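PDB 1AXD: glutathione s-transferase I from Zea mays, which conjugates glutathione to electrophilic compounds and takes part in herbicide detoxification, working as a two-subunit glutathione S-transferase. Local coordinates for residues 21-26 with 80-85; 43-48 with 54-59; 70-75 with 160-165; 106-111 with 136-141; 152-157 with 190-195. All blocks are in the same frame, centred on the assembly; numbering follows the deposited sequence.

Contact 1: residues 21-26 with 80-85; sequences LEEAGS and PELLRE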
# COMPACT_ATOMS: atom_id res chain seq x y z
N LEU A 21 -1.31 8.37 -15.75
CA LEU A 21 -1.64 9.66 -16.32
C LEU A 21 -1.76 9.54 -17.80
O LEU A 21 -2.68 10.10 -18.38
CB LEU A 21 -0.58 10.68 -15.92
CG LEU A 21 -0.59 11.07 -14.42
CD1 LEU A 21 0.77 11.63 -13.97
CD2 LEU A 21 -1.70 12.10 -14.15
N GLU A 22 -0.87 8.76 -18.40
CA GLU A 22 -0.89 8.53 -19.84
C GLU A 22 -2.12 7.76 -20.27
O GLU A 22 -2.64 8.02 -21.34
CB GLU A 22 0.36 7.75 -20.28
CG GLU A 22 1.66 8.54 -20.21
CD GLU A 22 1.73 9.69 -21.21
OE1 GLU A 22 0.96 9.68 -22.19
OE2 GLU A 22 2.56 10.61 -21.02
N GLU A 23 -2.56 6.82 -19.45
CA GLU A 23 -3.72 5.99 -19.75
C GLU A 23 -5.03 6.73 -19.55
O GLU A 23 -5.96 6.54 -20.32
CB GLU A 23 -3.66 4.72 -18.89
CG GLU A 23 -4.70 3.67 -19.23
CD GLU A 23 -4.50 3.01 -20.59
OE1 GLU A 23 -3.37 2.56 -20.90
OE2 GLU A 23 -5.49 2.92 -21.35
N ALA A 24 -5.11 7.56 -18.51
CA ALA A 24 -6.33 8.32 -18.25
C ALA A 24 -6.43 9.45 -19.22
O ALA A 24 -7.48 10.05 -19.33
CB ALA A 24 -6.34 8.84 -16.78
N GLY A 25 -5.34 9.73 -19.93
CA GLY A 25 -5.33 10.81 -20.89
C GLY A 25 -5.33 12.15 -20.19
O GLY A 25 -6.09 13.03 -20.54
N SER A 26 -4.45 12.29 -19.20
CA SER A 26 -4.33 13.52 -18.42
C SER A 26 -3.39 14.53 -19.01
O SER A 26 -2.49 14.16 -19.76
CB SER A 26 -3.88 13.20 -17.00
OG SER A 26 -4.76 12.29 -16.39
N PRO A 80 -12.15 7.11 -14.66
CA PRO A 80 -12.64 6.34 -13.51
C PRO A 80 -12.88 4.92 -13.79
O PRO A 80 -12.90 4.13 -12.86
CB PRO A 80 -13.92 7.07 -13.14
CG PRO A 80 -14.39 7.59 -14.44
CD PRO A 80 -13.13 8.14 -15.04
N GLU A 81 -13.08 4.59 -15.05
CA GLU A 81 -13.34 3.22 -15.45
C GLU A 81 -12.20 2.32 -15.03
O GLU A 81 -12.40 1.14 -14.84
CB GLU A 81 -13.53 3.16 -16.97
CG GLU A 81 -14.71 3.97 -17.50
CD GLU A 81 -14.49 5.48 -17.48
OE1 GLU A 81 -13.36 5.93 -17.75
OE2 GLU A 81 -15.47 6.23 -17.21
N LEU A 82 -11.01 2.90 -14.86
CA LEU A 82 -9.83 2.16 -14.44
C LEU A 82 -9.93 1.76 -12.97
O LEU A 82 -9.12 0.98 -12.51
CB LEU A 82 -8.56 2.99 -14.66
CG LEU A 82 -8.05 3.22 -16.09
CD1 LEU A 82 -6.94 4.29 -16.10
CD2 LEU A 82 -7.53 1.90 -16.68
N LEU A 83 -10.92 2.30 -12.26
CA LEU A 83 -11.15 2.01 -10.85
C LEU A 83 -12.44 1.24 -10.64
O LEU A 83 -12.73 0.85 -9.51
CB LEU A 83 -11.22 3.30 -10.04
CG LEU A 83 -10.02 3.86 -9.27
CD1 LEU A 83 -8.77 3.01 -9.52
CD2 LEU A 83 -9.80 5.34 -9.65
N ARG A 84 -13.23 1.09 -11.69
CA ARG A 84 -14.51 0.38 -11.61
C ARG A 84 -15.36 0.92 -10.48
O ARG A 84 -16.07 0.15 -9.83
CB ARG A 84 -14.28 -1.13 -11.47
CG ARG A 84 -13.36 -1.71 -12.52
CD ARG A 84 -13.86 -1.39 -13.91
NE ARG A 84 -14.94 -2.29 -14.33
CZ ARG A 84 -15.29 -2.51 -15.60
NH1 ARG A 84 -14.66 -1.89 -16.60
NH2 ARG A 84 -16.22 -3.41 -15.88
N GLU A 85 -15.26 2.22 -10.23
CA GLU A 85 -16.03 2.88 -9.19
C GLU A 85 -17.46 2.79 -9.62
O GLU A 85 -17.76 3.05 -10.77
CB GLU A 85 -15.63 4.35 -9.04
CG GLU A 85 -14.22 4.60 -8.49
CD GLU A 85 -14.02 4.16 -7.03
OE1 GLU A 85 -14.87 3.42 -6.49
OE2 GLU A 85 -13.00 4.57 -6.43
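Glu23 sets its CG anti to the backbone N (chi1 -172°), and Leu82 turns its own CG anti to the carbonyl carbon (chi1 -72°); these two choices aim the side chains at each other. The contact ties the end of helix 14-24, part of the thioredoxin-like N-terminal domain, to the 3-10 turn at 80-82 in the linker leading to the helical C-terminal domain. Its centre is one methyl group: Leu82 CD1 lies 3.9 Å from Glu23 CG, the two chains crossing at about a right angle, and it also comes within 4.5 Å of Ala24 N. Ala75 of helix 67-78 and Leu165 of helix 162-165 also touch Leu82, so the leucine is buried although this contact is small. The helix stops here in a Schellman motif. Gly25 takes positive phi, Ser26 N bonds back to Leu21 O at 2.9 Å, and the inner bond, Gly25 N to Glu22 O, is weak. Beyond its CG, Glu23 bends at chi2 and sends its carboxylate away from the leucine: OE2 forms a salt bridge with Arg199 NH2, and OE1 is hydrogen-bonded to Ser201 OG.

Contact 2: residues 43-48 with 54-59; sequences PEHLVR and VPALQD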
# COMPACT_ATOMS: atom_id res chain seq x y z
N PRO A 43 12.55 23.80 0.74
CA PRO A 43 11.29 24.33 1.27
C PRO A 43 10.20 24.34 0.24
O PRO A 43 9.04 24.17 0.59
CB PRO A 43 11.67 25.75 1.67
CG PRO A 43 13.06 25.58 2.14
CD PRO A 43 13.66 24.73 1.05
N GLU A 44 10.56 24.58 -1.02
CA GLU A 44 9.57 24.59 -2.09
C GLU A 44 9.02 23.21 -2.30
O GLU A 44 7.84 23.07 -2.58
CB GLU A 44 10.17 25.08 -3.41
CG GLU A 44 10.79 26.45 -3.36
CD GLU A 44 12.30 26.39 -3.37
OE1 GLU A 44 12.86 25.70 -4.25
OE2 GLU A 44 12.92 27.02 -2.49
N HIS A 45 9.86 22.19 -2.17
CA HIS A 45 9.42 20.82 -2.36
C HIS A 45 8.71 20.26 -1.13
O HIS A 45 7.80 19.46 -1.29
CB HIS A 45 10.57 19.93 -2.79
CG HIS A 45 10.12 18.62 -3.36
ND1 HIS A 45 10.28 17.43 -2.70
CD2 HIS A 45 9.43 18.34 -4.49
CE1 HIS A 45 9.71 16.46 -3.39
NE2 HIS A 45 9.18 16.99 -4.48
N LEU A 46 9.11 20.69 0.07
CA LEU A 46 8.46 20.21 1.29
C LEU A 46 7.00 20.63 1.39
O LEU A 46 6.28 20.06 2.19
CB LEU A 46 9.24 20.68 2.52
CG LEU A 46 10.62 20.04 2.59
CD1 LEU A 46 11.51 20.76 3.60
CD2 LEU A 46 10.48 18.55 2.93
N VAL A 47 6.57 21.63 0.62
CA VAL A 47 5.17 22.02 0.66
C VAL A 47 4.38 21.10 -0.24
O VAL A 47 3.16 21.12 -0.18
CB VAL A 47 4.94 23.50 0.28
CG1 VAL A 47 5.74 24.41 1.22
CG2 VAL A 47 5.31 23.76 -1.17
N ARG A 48 5.07 20.30 -1.05
CA ARG A 48 4.43 19.34 -1.95
C ARG A 48 4.47 17.98 -1.26
O ARG A 48 3.44 17.34 -1.18
CB ARG A 48 5.15 19.27 -3.29
CG ARG A 48 5.37 20.63 -3.92
CD ARG A 48 6.18 20.48 -5.17
NE ARG A 48 6.73 21.74 -5.65
CZ ARG A 48 8.01 21.91 -5.97
NH1 ARG A 48 8.87 20.91 -5.87
NH2 ARG A 48 8.43 23.08 -6.43
N VAL A 54 10.14 11.97 -3.88
CA VAL A 54 9.37 11.98 -5.13
C VAL A 54 8.74 10.63 -5.30
O VAL A 54 9.31 9.65 -4.85
CB VAL A 54 10.26 12.30 -6.37
CG1 VAL A 54 10.86 13.72 -6.25
CG2 VAL A 54 11.39 11.26 -6.51
N PRO A 55 7.61 10.54 -6.02
CA PRO A 55 6.88 11.61 -6.71
C PRO A 55 6.01 12.50 -5.87
O PRO A 55 5.75 12.20 -4.72
CB PRO A 55 6.03 10.84 -7.70
CG PRO A 55 5.64 9.65 -6.90
CD PRO A 55 6.95 9.24 -6.25
N ALA A 56 5.56 13.59 -6.50
CA ALA A 56 4.67 14.58 -5.92
C ALA A 56 3.87 15.13 -7.10
O ALA A 56 4.46 15.33 -8.16
CB ALA A 56 5.48 15.68 -5.22
N LEU A 57 2.56 15.30 -6.95
CA LEU A 57 1.74 15.84 -8.04
C LEU A 57 1.02 17.11 -7.63
O LEU A 57 0.58 17.22 -6.49
CB LEU A 57 0.71 14.82 -8.54
CG LEU A 57 -0.09 15.26 -9.78
CD1 LEU A 57 0.58 14.74 -11.06
CD2 LEU A 57 -1.53 14.74 -9.71
N GLN A 58 0.90 18.05 -8.56
CA GLN A 58 0.21 19.29 -8.28
C GLN A 58 -0.84 19.56 -9.31
O GLN A 58 -0.53 19.61 -10.49
CB GLN A 58 1.18 20.46 -8.26
CG GLN A 58 0.50 21.79 -8.00
CD GLN A 58 1.45 22.96 -8.15
OE1 GLN A 58 2.64 22.79 -8.38
NE2 GLN A 58 0.93 24.17 -8.00
N ASP A 59 -2.08 19.68 -8.86
CA ASP A 59 -3.18 19.98 -9.76
C ASP A 59 -3.73 21.27 -9.26
O ASP A 59 -4.48 21.26 -8.31
CB ASP A 59 -4.26 18.89 -9.70
CG ASP A 59 -5.19 18.93 -10.91
OD1 ASP A 59 -5.01 19.81 -11.79
OD2 ASP A 59 -6.09 18.07 -10.98
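In the cis-proline loop of the thioredoxin-like fold, which lines the glutathione site here, Val54, the residue just before cis Pro55, packs against His45 from the short helix 43-46. Val54 CG1 lies 4.1 Å from both NE2 and CE1 of the imidazole, and Ala56 CB approaches NE2 to 4.0 Å; both methyl groups come at the ring obliquely. With CG anti to the backbone N (chi1 -164°), the histidine swings this end of its ring toward the strand, while ND1 is hydrogen-bonded to His40 O. Arg48 closes the second half of the contact, its CB resting 4.1 Å from Ala56 CB, so that the alanine methyl touches both partners. From cis Pro55 the chain runs on into strand 56-59, which pairs with strand 3-6 in the thioredoxin-like sheet. The backbone of Val54 hydrogen-bonds to the bound lactoylglutathione, and its side chain also packs on the ligand. Arg48 runs extended from CG to NE and reaches with its guanidinium to the backbone of Glu44 and His45, where Glu44 O stands 3.5 Å above one face, offset toward the rim. The His45 ring meets this group at its edge, in plane, and Tyr6 of strand 3-6 makes a cation-pi contact with the same arginine. Arg48 N bonds to His45 O at 2.9 Å.

Contact 3: residues 70-75 with 160-165; sequences ICKYAA and LSLADL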
# COMPACT_ATOMS: atom_id res chain seq x y z
N ILE A 70 -1.43 9.06 -6.10
CA ILE A 70 -1.45 9.92 -7.30
C ILE A 70 -2.10 9.22 -8.47
O ILE A 70 -2.71 9.87 -9.29
CB ILE A 70 -0.02 10.34 -7.70
CG1 ILE A 70 0.60 11.20 -6.60
CG2 ILE A 70 -0.05 11.08 -9.06
CD1 ILE A 70 2.07 11.47 -6.78
N CYS A 71 -1.95 7.90 -8.53
CA CYS A 71 -2.51 7.08 -9.58
C CYS A 71 -4.02 7.01 -9.48
O CYS A 71 -4.69 7.26 -10.45
CB CYS A 71 -1.92 5.65 -9.54
SG CYS A 71 -0.10 5.50 -9.76
N LYS A 72 -4.56 6.71 -8.30
CA LYS A 72 -6.01 6.64 -8.16
C LYS A 72 -6.63 7.96 -8.50
O LYS A 72 -7.71 7.98 -9.04
CB LYS A 72 -6.41 6.22 -6.75
CG LYS A 72 -5.85 4.89 -6.32
CD LYS A 72 -6.46 4.44 -4.99
CE LYS A 72 -5.71 3.23 -4.39
NZ LYS A 72 -4.30 3.52 -3.97
N TYR A 73 -5.96 9.06 -8.19
CA TYR A 73 -6.50 10.38 -8.50
C TYR A 73 -6.58 10.65 -9.99
O TYR A 73 -7.57 11.18 -10.44
CB TYR A 73 -5.64 11.45 -7.85
CG TYR A 73 -6.07 12.86 -8.18
CD1 TYR A 73 -7.15 13.45 -7.55
CD2 TYR A 73 -5.35 13.62 -9.10
CE1 TYR A 73 -7.49 14.75 -7.80
CE2 TYR A 73 -5.69 14.93 -9.36
CZ TYR A 73 -6.76 15.49 -8.70
OH TYR A 73 -7.07 16.81 -8.90
N ALA A 74 -5.54 10.33 -10.74
CA ALA A 74 -5.57 10.57 -12.17
C ALA A 74 -6.68 9.80 -12.84
O ALA A 74 -7.25 10.27 -13.81
CB ALA A 74 -4.22 10.23 -12.78
N ALA A 75 -6.98 8.60 -12.34
CA ALA A 75 -8.05 7.79 -12.92
C ALA A 75 -9.35 8.34 -12.44
O ALA A 75 -10.23 8.61 -13.23
CB ALA A 75 -7.87 6.32 -12.51
N LEU A 160 -9.37 -4.16 -17.85
CA LEU A 160 -8.12 -3.52 -17.45
C LEU A 160 -8.47 -2.60 -16.32
O LEU A 160 -9.56 -2.05 -16.31
CB LEU A 160 -7.52 -2.70 -18.60
CG LEU A 160 -6.18 -1.98 -18.37
CD1 LEU A 160 -5.02 -2.98 -18.45
CD2 LEU A 160 -5.98 -0.91 -19.44
N SER A 161 -7.55 -2.43 -15.37
CA SER A 161 -7.77 -1.55 -14.22
C SER A 161 -6.45 -1.04 -13.73
O SER A 161 -5.41 -1.39 -14.30
CB SER A 161 -8.47 -2.33 -13.11
OG SER A 161 -7.65 -3.39 -12.65
N LEU A 162 -6.47 -0.23 -12.68
CA LEU A 162 -5.26 0.33 -12.09
C LEU A 162 -4.38 -0.75 -11.55
O LEU A 162 -3.18 -0.54 -11.46
CB LEU A 162 -5.61 1.30 -10.96
CG LEU A 162 -5.26 2.76 -11.23
CD1 LEU A 162 -5.42 3.54 -9.93
CD2 LEU A 162 -3.81 2.84 -11.69
N ALA A 163 -4.95 -1.90 -11.23
CA ALA A 163 -4.17 -3.01 -10.72
C ALA A 163 -3.16 -3.43 -11.74
O ALA A 163 -2.03 -3.71 -11.37
CB ALA A 163 -5.09 -4.19 -10.33
N ASP A 164 -3.54 -3.43 -13.02
CA ASP A 164 -2.64 -3.83 -14.10
C ASP A 164 -1.58 -2.83 -14.41
O ASP A 164 -0.42 -3.20 -14.41
CB ASP A 164 -3.44 -4.16 -15.34
CG ASP A 164 -4.45 -5.24 -15.10
OD1 ASP A 164 -4.09 -6.43 -15.20
OD2 ASP A 164 -5.60 -4.91 -14.76
N LEU A 165 -1.96 -1.58 -14.66
CA LEU A 165 -1.02 -0.50 -14.98
C LEU A 165 0.00 -0.29 -13.90
O LEU A 165 1.14 0.05 -14.20
CB LEU A 165 -1.74 0.83 -15.21
CG LEU A 165 -2.75 1.12 -16.34
CD1 LEU A 165 -2.41 0.27 -17.57
CD2 LEU A 165 -4.16 0.83 -15.87
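Asp164 OD1 is gripped twice, by the indole NE1 of Trp192 and by the backbone N of Leu155, while OD2 of the same carboxylate accepts Ser161 N at 3.2 Å. That last bond is bent (142° at the hydrogen) and reaches OD2 on its anti side, 21° out of the carboxylate plane. A buried acid held on both oxygens fixes the first turn of helix 162-165, and that turn delivers Leu162 to helix 67-78. Leu162 CD1 nestles against the helix backbone, 3.6 Å from Lys72 CA and 3.8 Å from Cys71 C, and also meets Lys72 CG at 3.9 Å. CD2, the other branch, lies 4.0 Å from Cys71 CB. With chi1 at -114°, away from the staggered values, Leu162 sets these two branches on neighbouring residues, CD1 on Lys72 and CD2 on Cys71, and it crosses the lysine side chain at about a right angle. Ser161 and Asp164 form the N-capping box familiar from the C-terminal domain of the GST family; Ser161 OG adds a weak capping bond from Ala163 N. The leucine just inside this box thus bridges the two domains, since helix 67-78 belongs to the thioredoxin-like half. Ile98 of helix 88-122 also packs on Leu162. The Lys72 chain continues past the leucine, bends at chi4 and ends with NZ weakly bonded to Arg68 O and in a long, weak ion pair with Glu99 of the second subunit.

Contact 4: residues 106-111 with 136-141; sequences TAALNP and EKLKKV
Ala108 and Leu138 meet closely, whereas Lys137 on the same helix as the leucine leads outward to solvent. Ala108 CB sits directly on the neighbouring helix backbone, 3.7 Å from both Leu138 CA and Leu138 N, and 3.8 Å from Leu138 CB. The small alanine side chain lets the CA atoms of Ala108 and Leu138 come to 5.1 Å. Leu138, with CG anti to its N (chi1 179°), reaches along the interface so that its CD2 meets Leu109 CD2 at 4.2 Å, and its CD1 also touches the alanine methyl. The segments belong to two long helices of the all-helical GST C-terminal domain, 88-122 and 128-151; they run roughly antiparallel, at 151° between their directions, with axes 8.7 Å apart. Val170 and Leu174 of helix 168-174 pack on Leu109. On the loose side, Lys137 contributes little more than its CB, 4.4 Å from Ala108 CB; the rest of the chain stretches away from helix 88-122 along an exposed surface, and its NZ forms a salt bridge with Glu133 OE2, one turn earlier on its own helix.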
# COMPACT_ATOMS: atom_id res chain seq x y z
N THR A 106 6.03 -6.21 -6.38
CA THR A 106 7.11 -5.24 -6.26
C THR A 106 8.01 -5.51 -5.07
O THR A 106 9.21 -5.34 -5.19
CB THR A 106 6.53 -3.82 -6.19
OG1 THR A 106 5.70 -3.60 -7.34
CG2 THR A 106 7.66 -2.77 -6.16
N ALA A 107 7.45 -5.98 -3.95
CA ALA A 107 8.24 -6.30 -2.76
C ALA A 107 9.32 -7.35 -3.05
O ALA A 107 10.36 -7.34 -2.40
CB ALA A 107 7.32 -6.77 -1.62
N ALA A 108 9.06 -8.25 -4.00
CA ALA A 108 10.02 -9.29 -4.34
C ALA A 108 10.93 -8.76 -5.39
O ALA A 108 12.10 -9.12 -5.40
CB ALA A 108 9.29 -10.55 -4.83
N LEU A 109 10.41 -7.90 -6.24
CA LEU A 109 11.20 -7.32 -7.32
C LEU A 109 12.18 -6.28 -6.91
O LEU A 109 13.27 -6.25 -7.46
CB LEU A 109 10.28 -6.74 -8.39
CG LEU A 109 10.18 -7.56 -9.66
CD1 LEU A 109 9.29 -6.85 -10.68
CD2 LEU A 109 11.60 -7.75 -10.22
N ASN A 110 11.82 -5.45 -5.94
CA ASN A 110 12.69 -4.37 -5.46
C ASN A 110 14.13 -4.75 -5.15
O ASN A 110 15.04 -4.11 -5.63
CB ASN A 110 12.06 -3.69 -4.26
CG ASN A 110 12.09 -2.19 -4.37
OD1 ASN A 110 11.12 -1.58 -4.79
ND2 ASN A 110 13.23 -1.60 -4.02
N PRO A 111 14.35 -5.78 -4.33
CA PRO A 111 15.73 -6.15 -4.04
C PRO A 111 16.45 -6.47 -5.31
O PRO A 111 17.56 -6.01 -5.51
CB PRO A 111 15.57 -7.41 -3.19
CG PRO A 111 14.30 -7.16 -2.47
CD PRO A 111 13.41 -6.62 -3.56
N GLU A 136 13.28 -16.54 -5.66
CA GLU A 136 12.42 -17.60 -5.16
C GLU A 136 11.16 -16.98 -4.66
O GLU A 136 10.09 -17.43 -5.02
CB GLU A 136 13.11 -18.40 -4.07
CG GLU A 136 14.28 -19.22 -4.59
CD GLU A 136 14.33 -20.62 -4.00
OE1 GLU A 136 13.28 -21.30 -3.97
OE2 GLU A 136 15.43 -21.05 -3.59
N LYS A 137 11.29 -15.92 -3.89
CA LYS A 137 10.12 -15.24 -3.36
C LYS A 137 9.19 -14.84 -4.49
O LYS A 137 8.02 -15.18 -4.46
CB LYS A 137 10.56 -14.03 -2.52
CG LYS A 137 11.45 -14.44 -1.35
CD LYS A 137 11.96 -13.25 -0.53
CE LYS A 137 12.92 -13.71 0.58
NZ LYS A 137 13.66 -12.57 1.22
N LEU A 138 9.74 -14.19 -5.50
CA LEU A 138 8.97 -13.75 -6.66
C LEU A 138 8.34 -14.92 -7.38
O LEU A 138 7.21 -14.82 -7.83
CB LEU A 138 9.90 -13.00 -7.63
CG LEU A 138 9.32 -12.46 -8.93
CD1 LEU A 138 8.21 -11.44 -8.61
CD2 LEU A 138 10.46 -11.80 -9.74
N LYS A 139 9.07 -16.02 -7.46
CA LYS A 139 8.62 -17.23 -8.13
C LYS A 139 7.33 -17.69 -7.58
O LYS A 139 6.45 -18.04 -8.35
CB LYS A 139 9.67 -18.32 -7.93
CG LYS A 139 9.57 -19.47 -8.89
CD LYS A 139 10.69 -20.46 -8.64
CE LYS A 139 12.05 -19.77 -8.62
NZ LYS A 139 12.27 -18.90 -9.80
N LYS A 140 7.18 -17.66 -6.27
CA LYS A 140 5.94 -18.09 -5.65
C LYS A 140 4.81 -17.14 -5.98
O LYS A 140 3.67 -17.57 -6.07
CB LYS A 140 6.13 -18.22 -4.14
CG LYS A 140 7.48 -18.80 -3.73
CD LYS A 140 7.89 -20.02 -4.57
CE LYS A 140 9.38 -20.38 -4.38
NZ LYS A 140 9.87 -21.43 -5.33
N VAL A 141 5.13 -15.86 -6.17
CA VAL A 141 4.11 -14.86 -6.51
C VAL A 141 3.65 -15.07 -7.93
O VAL A 141 2.46 -14.94 -8.19
CB VAL A 141 4.65 -13.41 -6.40
CG1 VAL A 141 3.58 -12.42 -6.87
CG2 VAL A 141 5.10 -13.10 -4.96

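Contact 5: residues 152-157 with 190-195; sequences CKYLAG and KAWWSG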
# COMPACT_ATOMS: atom_id res chain seq x y z
N CYS A 152 -8.86 -15.20 -15.40
CA CYS A 152 -9.27 -13.86 -15.77
C CYS A 152 -8.45 -13.27 -16.86
O CYS A 152 -7.32 -13.68 -17.04
CB CYS A 152 -9.23 -12.95 -14.54
SG CYS A 152 -10.60 -13.24 -13.40
N LYS A 153 -9.00 -12.33 -17.61
CA LYS A 153 -8.25 -11.72 -18.68
C LYS A 153 -7.19 -10.86 -18.07
O LYS A 153 -6.07 -10.84 -18.56
CB LYS A 153 -9.17 -10.86 -19.56
CG LYS A 153 -8.57 -10.55 -20.91
CD LYS A 153 -9.48 -9.68 -21.74
CE LYS A 153 -8.89 -9.43 -23.12
NZ LYS A 153 -9.75 -8.53 -23.94
N TYR A 154 -7.55 -10.17 -17.00
CA TYR A 154 -6.64 -9.30 -16.27
C TYR A 154 -6.65 -9.63 -14.78
O TYR A 154 -7.30 -10.59 -14.38
CB TYR A 154 -7.05 -7.85 -16.50
CG TYR A 154 -6.84 -7.37 -17.92
CD1 TYR A 154 -5.59 -6.89 -18.33
CD2 TYR A 154 -7.89 -7.35 -18.83
CE1 TYR A 154 -5.39 -6.40 -19.60
CE2 TYR A 154 -7.71 -6.85 -20.12
CZ TYR A 154 -6.45 -6.37 -20.50
OH TYR A 154 -6.24 -5.87 -21.77
N LEU A 155 -5.95 -8.84 -13.97
CA LEU A 155 -5.86 -9.07 -12.53
C LEU A 155 -7.16 -8.87 -11.75
O LEU A 155 -7.54 -9.75 -11.00
CB LEU A 155 -4.75 -8.20 -11.93
CG LEU A 155 -3.38 -8.79 -11.61
CD1 LEU A 155 -3.19 -10.22 -12.16
CD2 LEU A 155 -2.32 -7.84 -12.14
N ALA A 156 -7.84 -7.74 -11.92
CA ALA A 156 -9.07 -7.48 -11.19
C ALA A 156 -10.23 -8.25 -11.71
O ALA A 156 -11.22 -8.39 -11.01
CB ALA A 156 -9.38 -5.99 -11.20
N GLY A 157 -10.12 -8.73 -12.94
CA GLY A 157 -11.21 -9.47 -13.57
C GLY A 157 -11.02 -9.39 -15.07
O GLY A 157 -9.91 -9.19 -15.52
N LYS A 190 3.01 -13.92 -19.08
CA LYS A 190 3.74 -13.49 -20.28
C LYS A 190 2.83 -12.86 -21.29
O LYS A 190 3.11 -11.76 -21.75
CB LYS A 190 4.48 -14.67 -20.91
CG LYS A 190 5.21 -14.33 -22.21
CD LYS A 190 6.57 -13.67 -22.00
CE LYS A 190 6.48 -12.17 -21.70
NZ LYS A 190 5.93 -11.36 -22.83
N ALA A 191 1.75 -13.55 -21.64
CA ALA A 191 0.78 -13.03 -22.61
C ALA A 191 0.26 -11.72 -22.10
O ALA A 191 0.24 -10.75 -22.85
CB ALA A 191 -0.35 -14.05 -22.79
N TRP A 192 -0.15 -11.71 -20.84
CA TRP A 192 -0.67 -10.53 -20.14
C TRP A 192 0.28 -9.35 -20.27
O TRP A 192 -0.16 -8.25 -20.60
CB TRP A 192 -0.87 -10.90 -18.66
CG TRP A 192 -1.10 -9.75 -17.73
CD1 TRP A 192 -2.23 -8.99 -17.63
CD2 TRP A 192 -0.19 -9.27 -16.74
NE1 TRP A 192 -2.08 -8.07 -16.62
CE2 TRP A 192 -0.84 -8.22 -16.06
CE3 TRP A 192 1.11 -9.64 -16.34
CZ2 TRP A 192 -0.23 -7.52 -15.01
CZ3 TRP A 192 1.71 -8.95 -15.31
CH2 TRP A 192 1.04 -7.90 -14.65
N TRP A 193 1.57 -9.58 -20.01
CA TRP A 193 2.58 -8.54 -20.11
C TRP A 193 2.75 -8.04 -21.53
O TRP A 193 3.05 -6.88 -21.72
CB TRP A 193 3.91 -9.06 -19.57
CG TRP A 193 5.04 -8.10 -19.73
CD1 TRP A 193 6.22 -8.33 -20.35
CD2 TRP A 193 5.05 -6.73 -19.31
NE1 TRP A 193 6.98 -7.18 -20.35
CE2 TRP A 193 6.28 -6.19 -19.72
CE3 TRP A 193 4.14 -5.91 -18.63
CZ2 TRP A 193 6.63 -4.86 -19.48
CZ3 TRP A 193 4.49 -4.59 -18.38
CH2 TRP A 193 5.72 -4.08 -18.81
N SER A 194 2.59 -8.92 -22.51
CA SER A 194 2.71 -8.51 -23.91
C SER A 194 1.53 -7.65 -24.28
O SER A 194 1.70 -6.65 -24.98
CB SER A 194 2.77 -9.74 -24.82
OG SER A 194 3.75 -10.66 -24.38
N GLY A 195 0.34 -8.03 -23.82
CA GLY A 195 -0.84 -7.26 -24.13
C GLY A 195 -0.68 -5.83 -23.65
O GLY A 195 -1.01 -4.90 -24.36
O HOH W 1 -3.79 -4.37 -23.35
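Tyr154 and Leu155 approach the indole of Trp192 at different points, one at the five-membered ring and one at the six-membered ring. Tyr154 CD1 stands at the indole edge, near its plane, 4.0 Å from Trp192 CD1 and 4.1 Å from NE1; the two side chains are inclined to each other, and the tryptophan carbon in turn meets the phenol ring obliquely. Leu155 crosses the indole at about a right angle, its CD2 lying 3.6 Å from CZ2 and a little farther from CH2. Trp192 takes CG anti to the backbone N (chi1 167°), which throws the long ring off helix 187-198 toward the loop, where NE1 has Asp164 as its polar partner. The loop at 152-157 connects helix 128-151 to the N-capped helix 162-165 in the GST C-terminal domain, so this contact holds a turn of the chain against one of the last helices. The loop also closes on itself: Tyr154 N bonds to Gly157 O at 3.0 Å, with Gly157 in a backbone conformation that calls for glycine. Tyr145 and Leu149 of helix 128-151 pack on Leu155, and Leu149 reaches Trp192 as well. Toward the outer end of the tyrosine, a water lies 3.3 Å from Tyr154 OH and donates a weak bond of 3.0 Å to Gly195 O, linking loop and helix where their side chains part.

In the fold
Contact 3 sits in the middle of the set. Its centre is about 6 Å from that of contact 1, and Leu82 O and Leu162 N, 2.9 Å apart, probably form a backbone hydrogen bond between them. Toward contact 5, about 15 Å away between centres, the Asp164 carboxylate makes the join. Toward contact 2, Tyr73 OH lies 2.6 Å from Asp59 OD2, although the centres are about 20 Å apart. Contact 2 lies at the lactoylglutathione site; contact 4, inside the helical domain, touches none of the others and its centre lies about 30 Å from that of contact 2. Contact 3 joins the two domains, and contact 1 joins the first to the linker.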